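Local coordinates for protein putative phosphosugar isomerase (Silicibacter pomeroyi DSS-3, PDB 3FJ1) that probably binds phosphorylated sugar derivatives through its two SIS domains and may act as an isomerase or aminotransferase, its exact reaction being unestablished, at residues C95-Q100 against S130-V135; R112-G115 against L120-A123; V122-D127 against A160-M165. All blocks are in the same frame, centred on the assembly; numbering follows the deposited sequence.

Interaction 1 (C95-Q100 against S130-V135)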
ATOM      1  N   CYS A  95     -18.964   0.278  -3.524  1.00 10.01           N
ATOM      2  CA  CYS A  95     -17.989  -0.365  -2.648  1.00 10.37           C
ATOM      3  C   CYS A  95     -17.728  -1.785  -3.176  1.00 10.25           C
ATOM      4  O   CYS A  95     -18.634  -2.619  -3.210  1.00 11.14           O
ATOM      5  CB  CYS A  95     -18.454  -0.412  -1.208  1.00 11.62           C
ATOM      6  SG  CYS A  95     -17.257  -1.267  -0.127  1.00 12.21           S
ATOM      7  N   LEU A  96     -16.484  -2.055  -3.578  1.00  9.38           N
ATOM      8  CA  LEU A  96     -16.124  -3.331  -4.130  1.00 10.10           C
ATOM      9  C   LEU A  96     -15.330  -4.128  -3.082  1.00  9.13           C
ATOM     10  O   LEU A  96     -14.241  -3.707  -2.712  1.00  9.30           O
ATOM     11  CB  LEU A  96     -15.306  -3.097  -5.388  1.00 11.40           C
ATOM     12  CG  LEU A  96     -15.035  -4.301  -6.233  1.00 13.18           C
ATOM     13  CD1 LEU A  96     -16.327  -4.922  -6.793  1.00 13.07           C
ATOM     14  CD2 LEU A  96     -14.088  -3.872  -7.352  1.00 14.41           C
ATOM     15  N   ALA A  97     -15.904  -5.227  -2.605  1.00  9.01           N
ATOM     16  CA  ALA A  97     -15.248  -6.075  -1.606  1.00  8.74           C
ATOM     17  C   ALA A  97     -14.719  -7.333  -2.309  1.00  8.90           C
ATOM     18  O   ALA A  97     -15.443  -7.966  -3.074  1.00 10.39           O
ATOM     19  CB  ALA A  97     -16.203  -6.439  -0.496  1.00  7.99           C
ATOM     20  N   VAL A  98     -13.466  -7.700  -2.073  1.00  9.62           N
ATOM     21  CA  VAL A  98     -12.909  -8.895  -2.735  1.00  8.63           C
ATOM     22  C   VAL A  98     -12.368  -9.852  -1.667  1.00  9.43           C
ATOM     23  O   VAL A  98     -11.536  -9.455  -0.872  1.00  8.38           O
ATOM     24  CB  VAL A  98     -11.811  -8.495  -3.706  1.00  9.02           C
ATOM     25  CG1 VAL A  98     -11.261  -9.728  -4.418  1.00  9.78           C
ATOM     26  CG2 VAL A  98     -12.326  -7.424  -4.711  1.00  9.02           C
ATOM     27  N   SER A  99     -12.850 -11.098  -1.641  1.00 10.35           N
ATOM     28  CA  SER A  99     -12.409 -12.053  -0.634  1.00 11.70           C
ATOM     29  C   SER A  99     -12.694 -13.462  -1.091  1.00 13.27           C
ATOM     30  O   SER A  99     -13.844 -13.745  -1.404  1.00 14.29           O
ATOM     31  CB  SER A  99     -13.185 -11.827   0.662  1.00 11.99           C
ATOM     32  OG  SER A  99     -12.937 -12.857   1.600  1.00 11.36           O
ATOM     33  N   GLN A 100     -11.680 -14.331  -1.094  1.00 14.29           N
ATOM     34  CA  GLN A 100     -11.805 -15.757  -1.460  0.50 14.78           C
ATOM     35  C   GLN A 100     -13.032 -16.410  -0.754  1.00 14.65           C
ATOM     36  O   GLN A 100     -14.013 -16.840  -1.386  1.00 16.05           O
ATOM     37  CB  GLN A 100     -10.455 -16.460  -1.091  0.50 14.90           C
ATOM     38  CG  GLN A 100     -10.156 -17.923  -1.569  0.50 14.64           C
ATOM     39  CD  GLN A 100      -8.680 -18.386  -1.276  0.50 14.53           C
ATOM     40  OE1 GLN A 100      -8.137 -19.290  -1.926  0.50 14.13           O
ATOM     41  NE2 GLN A 100      -8.048 -17.751  -0.288  0.50 14.86           N
ATOM     42  N   SER A 130     -21.440 -16.876   1.644  1.00 14.78           N
ATOM     43  CA  SER A 130     -20.613 -16.399   2.749  1.00 13.94           C
ATOM     44  C   SER A 130     -21.203 -15.229   3.519  1.00 13.33           C
ATOM     45  O   SER A 130     -22.123 -14.561   3.049  1.00 13.97           O
ATOM     46  CB  SER A 130     -19.280 -15.931   2.184  1.00 14.24           C
ATOM     47  OG  SER A 130     -19.525 -14.842   1.335  1.00 14.31           O
ATOM     48  N   PRO A 131     -20.680 -14.976   4.723  1.00 12.82           N
ATOM     49  CA  PRO A 131     -21.063 -13.783   5.474  1.00 12.90           C
ATOM     50  C   PRO A 131     -20.962 -12.473   4.643  1.00 12.15           C
ATOM     51  O   PRO A 131     -21.849 -11.633   4.715  1.00 12.45           O
ATOM     52  CB  PRO A 131     -20.088 -13.803   6.661  1.00 12.94           C
ATOM     53  CG  PRO A 131     -19.844 -15.267   6.885  1.00 13.12           C
ATOM     54  CD  PRO A 131     -19.780 -15.853   5.499  1.00 12.88           C
ATOM     55  N   LEU A 132     -19.904 -12.324   3.849  1.00 12.68           N
ATOM     56  CA  LEU A 132     -19.712 -11.155   2.994  1.00 11.88           C
ATOM     57  C   LEU A 132     -20.835 -11.036   1.981  1.00 12.19           C
ATOM     58  O   LEU A 132     -21.387  -9.955   1.799  1.00 12.58           O
ATOM     59  CB  LEU A 132     -18.366 -11.249   2.260  1.00 12.13           C
ATOM     60  CG  LEU A 132     -17.958 -10.031   1.411  1.00 11.92           C
ATOM     61  CD1 LEU A 132     -17.881  -8.715   2.259  1.00 11.90           C
ATOM     62  CD2 LEU A 132     -16.595 -10.322   0.695  1.00 11.38           C
ATOM     63  N   ALA A 133     -21.169 -12.139   1.317  1.00 12.26           N
ATOM     64  CA  ALA A 133     -22.281 -12.127   0.391  1.00 12.92           C
ATOM     65  C   ALA A 133     -23.501 -11.551   1.097  1.00 13.35           C
ATOM     66  O   ALA A 133     -24.234 -10.720   0.539  1.00 14.81           O
ATOM     67  CB  ALA A 133     -22.567 -13.528  -0.153  1.00 12.53           C
ATOM     68  N   GLY A 134     -23.701 -11.955   2.348  1.00 12.94           N
ATOM     69  CA  GLY A 134     -24.865 -11.552   3.105  1.00 13.44           C
ATOM     70  C   GLY A 134     -24.987 -10.097   3.445  1.00 14.22           C
ATOM     71  O   GLY A 134     -26.089  -9.631   3.747  1.00 14.99           O
ATOM     72  N   VAL A 135     -23.870  -9.370   3.419  1.00 13.60           N
ATOM     73  CA  VAL A 135     -23.882  -7.917   3.684  1.00 13.39           C
ATOM     74  C   VAL A 135     -23.705  -7.074   2.407  1.00 13.23           C
ATOM     75  O   VAL A 135     -23.576  -5.838   2.489  1.00 15.14           O
ATOM     76  CB  VAL A 135     -22.848  -7.510   4.775  1.00 13.26           C
ATOM     77  CG1 VAL A 135     -23.132  -8.268   6.120  1.00 12.91           C
ATOM     78  CG2 VAL A 135     -21.402  -7.721   4.297  1.00 12.82           C
TER

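Interaction 2 (R112-G115 against L120-A123)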
ATOM      1  N   ARG A 112     -20.206  -4.040   5.410  1.00 10.62           N
ATOM      2  CA  ARG A 112     -21.493  -3.772   6.044  0.50 10.68           C
ATOM      3  C   ARG A 112     -21.665  -2.273   6.320  1.00 10.79           C
ATOM      4  O   ARG A 112     -22.709  -1.681   6.011  1.00 10.16           O
ATOM      5  CB  ARG A 112     -21.641  -4.572   7.356  0.50 11.02           C
ATOM      6  CG  ARG A 112     -22.958  -4.310   8.087  0.50 11.08           C
ATOM      7  CD  ARG A 112     -23.155  -5.206   9.319  0.50 11.45           C
ATOM      8  NE  ARG A 112     -22.183  -4.921  10.383  0.50 11.47           N
ATOM      9  CZ  ARG A 112     -21.222  -5.750  10.807  0.50 12.31           C
ATOM     10  NH1 ARG A 112     -21.074  -6.972  10.288  0.50 12.33           N
ATOM     11  NH2 ARG A 112     -20.386  -5.349  11.778  0.50 12.21           N
ATOM     12  N   ASN A 113     -20.634  -1.663   6.892  1.00 10.11           N
ATOM     13  CA  ASN A 113     -20.649  -0.236   7.220  1.00 10.47           C
ATOM     14  C   ASN A 113     -20.750   0.626   5.976  1.00 10.04           C
ATOM     15  O   ASN A 113     -21.430   1.672   5.969  1.00 10.48           O
ATOM     16  CB  ASN A 113     -19.410   0.172   8.053  1.00 10.27           C
ATOM     17  CG  ASN A 113     -19.582  -0.133   9.558  1.00 10.80           C
ATOM     18  OD1 ASN A 113     -20.455  -0.937   9.954  1.00  9.97           O
ATOM     19  ND2 ASN A 113     -18.735   0.482  10.398  1.00  9.65           N
ATOM     20  N   ALA A 114     -20.034   0.217   4.938  1.00 10.45           N
ATOM     21  CA  ALA A 114     -20.082   0.947   3.661  1.00 10.51           C
ATOM     22  C   ALA A 114     -21.540   1.067   3.168  1.00 11.27           C
ATOM     23  O   ALA A 114     -21.956   2.148   2.752  1.00 11.69           O
ATOM     24  CB  ALA A 114     -19.215   0.262   2.629  1.00 10.70           C
ATOM     25  N   GLY A 115     -22.275  -0.051   3.187  1.00 11.74           N
ATOM     26  CA  GLY A 115     -23.703  -0.093   2.819  1.00 11.91           C
ATOM     27  C   GLY A 115     -24.544   0.790   3.720  1.00 11.48           C
ATOM     28  O   GLY A 115     -25.352   1.587   3.252  1.00 12.79           O
ATOM     29  N   LEU A 120     -23.199   1.287  -2.731  1.00 10.79           N
ATOM     30  CA  LEU A 120     -23.741   0.101  -3.404  1.00 11.96           C
ATOM     31  C   LEU A 120     -22.635  -0.928  -3.250  1.00 11.36           C
ATOM     32  O   LEU A 120     -21.576  -0.813  -3.868  1.00 10.44           O
ATOM     33  CB  LEU A 120     -24.030   0.361  -4.900  1.00 12.73           C
ATOM     34  CG  LEU A 120     -24.497  -0.853  -5.715  1.00 13.75           C
ATOM     35  CD1 LEU A 120     -25.851  -1.318  -5.220  1.00 14.73           C
ATOM     36  CD2 LEU A 120     -24.576  -0.523  -7.205  1.00 14.30           C
ATOM     37  N   CYS A 121     -22.853  -1.919  -2.398  1.00 10.91           N
ATOM     38  CA  CYS A 121     -21.810  -2.928  -2.134  1.00 11.38           C
ATOM     39  C   CYS A 121     -21.913  -4.144  -3.036  1.00 11.27           C
ATOM     40  O   CYS A 121     -22.976  -4.778  -3.113  1.00 11.04           O
ATOM     41  CB  CYS A 121     -21.839  -3.346  -0.659  1.00 11.82           C
ATOM     42  SG  CYS A 121     -21.655  -1.914   0.419  1.00 11.70           S
ATOM     43  N   VAL A 122     -20.813  -4.441  -3.731  1.00 10.05           N
ATOM     44  CA  VAL A 122     -20.681  -5.582  -4.626  1.00  9.76           C
ATOM     45  C   VAL A 122     -19.522  -6.436  -4.133  1.00 10.80           C
ATOM     46  O   VAL A 122     -18.422  -5.909  -3.919  1.00 11.13           O
ATOM     47  CB  VAL A 122     -20.388  -5.120  -6.074  1.00  9.95           C
ATOM     48  CG1 VAL A 122     -20.195  -6.300  -7.026  1.00  9.83           C
ATOM     49  CG2 VAL A 122     -21.500  -4.184  -6.593  1.00  8.95           C
ATOM     50  N   ALA A 123     -19.759  -7.732  -3.923  1.00 10.28           N
ATOM     51  CA  ALA A 123     -18.719  -8.648  -3.459  1.00 10.86           C
ATOM     52  C   ALA A 123     -18.255  -9.544  -4.597  1.00 10.95           C
ATOM     53  O   ALA A 123     -19.090 -10.087  -5.327  1.00 10.94           O
ATOM     54  CB  ALA A 123     -19.225  -9.515  -2.304  1.00 11.19           C
TER

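Interaction 3 (V122-D127 against A160-M165)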
ATOM      1  N   VAL A 122     -20.813  -4.441  -3.731  1.00 10.05           N
ATOM      2  CA  VAL A 122     -20.681  -5.582  -4.626  1.00  9.76           C
ATOM      3  C   VAL A 122     -19.522  -6.436  -4.133  1.00 10.80           C
ATOM      4  O   VAL A 122     -18.422  -5.909  -3.919  1.00 11.13           O
ATOM      5  CB  VAL A 122     -20.388  -5.120  -6.074  1.00  9.95           C
ATOM      6  CG1 VAL A 122     -20.195  -6.300  -7.026  1.00  9.83           C
ATOM      7  CG2 VAL A 122     -21.500  -4.184  -6.593  1.00  8.95           C
ATOM      8  N   ALA A 123     -19.759  -7.732  -3.923  1.00 10.28           N
ATOM      9  CA  ALA A 123     -18.719  -8.648  -3.459  1.00 10.86           C
ATOM     10  C   ALA A 123     -18.255  -9.544  -4.597  1.00 10.95           C
ATOM     11  O   ALA A 123     -19.090 -10.087  -5.327  1.00 10.94           O
ATOM     12  CB  ALA A 123     -19.225  -9.515  -2.304  1.00 11.19           C
ATOM     13  N   LEU A 124     -16.929  -9.674  -4.741  1.00 10.29           N
ATOM     14  CA  LEU A 124     -16.286 -10.621  -5.649  1.00 10.63           C
ATOM     15  C   LEU A 124     -15.722 -11.724  -4.720  1.00 10.79           C
ATOM     16  O   LEU A 124     -14.813 -11.481  -3.927  1.00  9.50           O
ATOM     17  CB  LEU A 124     -15.153  -9.982  -6.447  1.00  9.95           C
ATOM     18  CG  LEU A 124     -15.489  -8.745  -7.293  1.00  9.34           C
ATOM     19  CD1 LEU A 124     -14.293  -8.321  -8.175  1.00  9.87           C
ATOM     20  CD2 LEU A 124     -16.728  -8.940  -8.128  1.00  8.99           C
ATOM     21  N   THR A 125     -16.312 -12.908  -4.795  1.00 12.29           N
ATOM     22  CA  THR A 125     -16.011 -13.987  -3.845  1.00 12.36           C
ATOM     23  C   THR A 125     -16.201 -15.357  -4.475  1.00 13.61           C
ATOM     24  O   THR A 125     -16.940 -15.495  -5.471  1.00 11.63           O
ATOM     25  CB  THR A 125     -16.869 -13.838  -2.519  1.00 12.89           C
ATOM     26  OG1 THR A 125     -16.519 -14.837  -1.555  1.00 12.95           O
ATOM     27  CG2 THR A 125     -18.353 -13.912  -2.754  1.00 12.48           C
ATOM     28  N   ASN A 126     -15.494 -16.337  -3.901  1.00 14.44           N
ATOM     29  CA  ASN A 126     -15.594 -17.754  -4.318  1.00 15.35           C
ATOM     30  C   ASN A 126     -16.680 -18.502  -3.521  1.00 16.53           C
ATOM     31  O   ASN A 126     -16.894 -19.703  -3.731  1.00 17.83           O
ATOM     32  CB  ASN A 126     -14.229 -18.453  -4.170  1.00 15.65           C
ATOM     33  CG  ASN A 126     -14.072 -19.657  -5.093  1.00 16.24           C
ATOM     34  OD1 ASN A 126     -14.636 -19.707  -6.201  1.00 15.52           O
ATOM     35  ND2 ASN A 126     -13.285 -20.650  -4.635  1.00 16.76           N
ATOM     36  N   ASP A 127     -17.323 -17.819  -2.574  1.00 16.58           N
ATOM     37  CA  ASP A 127     -18.444 -18.410  -1.838  1.00 16.97           C
ATOM     38  C   ASP A 127     -19.628 -17.460  -1.802  1.00 16.56           C
ATOM     39  O   ASP A 127     -19.682 -16.541  -0.974  1.00 16.11           O
ATOM     40  CB  ASP A 127     -18.019 -18.795  -0.420  1.00 16.89           C
ATOM     41  CG  ASP A 127     -19.096 -19.570   0.314  1.00 17.45           C
ATOM     42  OD1 ASP A 127     -20.242 -19.644  -0.186  1.00 17.40           O
ATOM     43  OD2 ASP A 127     -18.783 -20.099   1.400  1.00 17.63           O
ATOM     44  N   ALA A 160      -9.701 -11.018 -10.420  1.00  8.42           N
ATOM     45  CA  ALA A 160      -9.376  -9.951 -11.307  1.00  7.65           C
ATOM     46  C   ALA A 160     -10.233  -9.980 -12.572  1.00  7.85           C
ATOM     47  O   ALA A 160     -10.745  -8.939 -12.984  1.00  7.51           O
ATOM     48  CB  ALA A 160      -7.849  -9.929 -11.628  1.00  6.95           C
ATOM     49  N   VAL A 161     -10.433 -11.165 -13.152  1.00  8.07           N
ATOM     50  CA  VAL A 161     -11.249 -11.290 -14.344  1.00  7.95           C
ATOM     51  C   VAL A 161     -12.692 -10.852 -14.080  1.00  7.15           C
ATOM     52  O   VAL A 161     -13.254 -10.080 -14.877  1.00  7.46           O
ATOM     53  CB  VAL A 161     -11.195 -12.707 -14.941  1.00  7.68           C
ATOM     54  CG1 VAL A 161     -12.254 -12.878 -15.985  1.00  7.96           C
ATOM     55  CG2 VAL A 161      -9.784 -12.950 -15.533  1.00  7.69           C
ATOM     56  N   ALA A 162     -13.261 -11.306 -12.962  1.00  7.41           N
ATOM     57  CA  ALA A 162     -14.612 -10.890 -12.555  1.00  7.78           C
ATOM     58  C   ALA A 162     -14.743  -9.368 -12.491  1.00  8.30           C
ATOM     59  O   ALA A 162     -15.721  -8.799 -13.016  1.00  7.58           O
ATOM     60  CB  ALA A 162     -15.035 -11.539 -11.238  1.00  7.72           C
ATOM     61  N   GLY A 163     -13.798  -8.716 -11.807  1.00  7.36           N
ATOM     62  CA  GLY A 163     -13.778  -7.250 -11.711  1.00  8.15           C
ATOM     63  C   GLY A 163     -13.611  -6.581 -13.070  1.00  6.94           C
ATOM     64  O   GLY A 163     -14.278  -5.584 -13.368  1.00  7.83           O
ATOM     65  N   LEU A 164     -12.743  -7.126 -13.909  1.00  7.53           N
ATOM     66  CA  LEU A 164     -12.543  -6.583 -15.260  1.00  7.34           C
ATOM     67  C   LEU A 164     -13.789  -6.721 -16.143  1.00  8.46           C
ATOM     68  O   LEU A 164     -14.087  -5.814 -16.915  1.00  8.09           O
ATOM     69  CB  LEU A 164     -11.292  -7.170 -15.947  1.00  7.44           C
ATOM     70  CG  LEU A 164      -9.932  -6.696 -15.381  1.00  6.97           C
ATOM     71  CD1 LEU A 164      -8.834  -7.564 -15.989  1.00  7.75           C
ATOM     72  CD2 LEU A 164      -9.621  -5.158 -15.528  1.00  7.64           C
HETATM   73  N   MSE A 165     -14.477  -7.859 -16.045  1.00  8.37           N
HETATM   74  CA  MSE A 165     -15.756  -8.113 -16.777  1.00  9.56           C
HETATM   75  C   MSE A 165     -16.780  -7.056 -16.375  1.00  8.47           C
HETATM   76  O   MSE A 165     -17.459  -6.478 -17.219  1.00  9.28           O
HETATM   77  CB  MSE A 165     -16.311  -9.503 -16.451  1.00 10.17           C
HETATM   78  CG  MSE A 165     -15.559 -10.661 -17.101  1.00 10.82           C
HETATM   79 SE   MSE A 165     -16.124 -12.376 -16.325  1.00 11.99          SE
HETATM   80  CE  MSE A 165     -17.995 -12.522 -16.934  1.00 11.08           C
TER

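Interaction 1 (C95-Q100 against S130-V135)
Ala97, on strand 93-99, and Leu132, in the short helix 131-134, face each other with their CA atoms 8.2 Å apart. No hydrogen bond joins the two backbones at that spacing, so the contact is left to side chains. The helix is only weakly bonded, and Ser130 caps it from the N-cap position: its OG accepts the Ala133 N-H at 3.2 Å in a nearly straight bond (168°). The same hydroxyl is also bonded to Asp127 O.

Leu132 reaches the strand because CG lies anti to the backbone N (chi1 -175°), which carries the branched end across to the sheet. Its CD1 methyl rests 3.9 Å from Ala97 CB, while CD2 sits 3.7 Å from Ser99 CB. Leu132 CD2 also brushes Ala97 CB at 4.1 Å, so the alanine methyl is touched by both arms of the fork. A single methyl suffices here, since the long leucine spans most of the gap between the backbones. Ser99 offers only its CB to this apolar contact; its OG is hydrogen-bonded to Gly102 N in the following loop.

Leu132 also packs on Thr111 of helix 105-116 and Ala123 of strand 120-125. Helix 53-69 covers the other face of strand 93-99, where it meets Leu96 and Val98.

Interaction 2 (R112-G115 against L120-A123)
Cys121 points from strand 120-125 into the late part of helix 105-116, meeting Ala114 and Gly115. Its CB stands back from the helix, 5.1 Å from Gly115 N, and the approach is completed by the sulfur. With chi1 at -56°, SG is anti to the carbonyl carbon and lies beside the backbone N, a setting that aims it at the helix surface. There Cys121 SG comes to 3.4 Å from Gly115 N and 3.6 Å from Gly115 CA, lying directly against the main chain. These are packing contacts; no hydrogen bond crosses between the segments. Cys121 SG also touches the methyl of Ala114, 3.9 Å from its CB.

The two segments belong to a beta-alpha-beta crossover: strand 93-99 leads into helix 105-116, and the chain then returns as strand 120-125, parallel to the first and next to it in the sheet. Gly115 lies near the end of the helix and Cys121 at the start of the returning strand, only a short connection apart, and the CA atoms of Gly115 and Cys121 are 6.0 Å from each other. Cysteine fits such a close approach because its short side chain ends in one large, polarisable atom, and the alanine beside the glycine adds just one small methyl.

Cys95 of the neighbouring strand also packs against both Ala114 and Cys121, without forming a disulfide. Leu120 points away from helix 105-116 and packs on Val37 and Leu38 of helix 8-41.

Interaction 3 (V122-D127 against A160-M165)
Leu124 sets its forked end against the methyl of Ala162 and the bare main chain of Gly163 on helix 153-171, with the CA atoms of Leu124 and Ala162 7.1 Å apart. The two methyls are divided between the two helix residues. Leu124 CD1 lies over the glycine, at 3.7 Å from both Gly163 N and Gly163 CA, and so packs on the backbone itself. Leu124 CD2 is turned to the alanine and makes a looser apolar contact, 4.4 Å from Ala162 CB.

This division follows from the torsions: CG is anti to the carbonyl carbon (chi1 -56°), and a chi2 of -173° extends the chain through CD1, which reaches Gly163, while CD2 branches off toward Ala162. Leucine is well suited here, having one branch for each neighbour, while Gly163 presents bare backbone to the nearer branch. Both helix residues are buried, as is Leu124, which also packs on Leu96, Val98 and Ile140 of the adjoining strands and on Leu61 of helix 53-69.

Just beyond the strand the chain turns. Thr125 OG1 accepts the Asp127 N-H at 3.3 Å, almost in line (171°), forming an ST turn, and it is also hydrogen-bonded to Ser99 O of the neighbouring strand 93-99. Asn126 is fixed by hydrogen bonds to Ala144 N and Gly145 O.

Such packing of a sheet leucine against a small-residue patch on a covering helix joins two layers of the alpha-beta-alpha sandwich with a central parallel sheet, the fold of SIS domains.

All three contacts meet on the neighbouring parallel strands 93-99 and 120-125, joined by backbone hydrogen bonds such as Cys95 N to Leu120 O at 2.9 Å and Ala97 O to Leu124 N at 2.8 Å. Interactions 1 and 2 attach helices 131-134 and 105-116 to one face of the sheet, their centres about 8 Å apart; interaction 3 fastens helix 153-171 to the other face, its centre about 10 Å from that of interaction 1 and about 14 Å from that of interaction 2. The loop that follows strand 93-99, beginning at Gln100, probably helps bind a sugar phosphate, as in relatives with SIS domains.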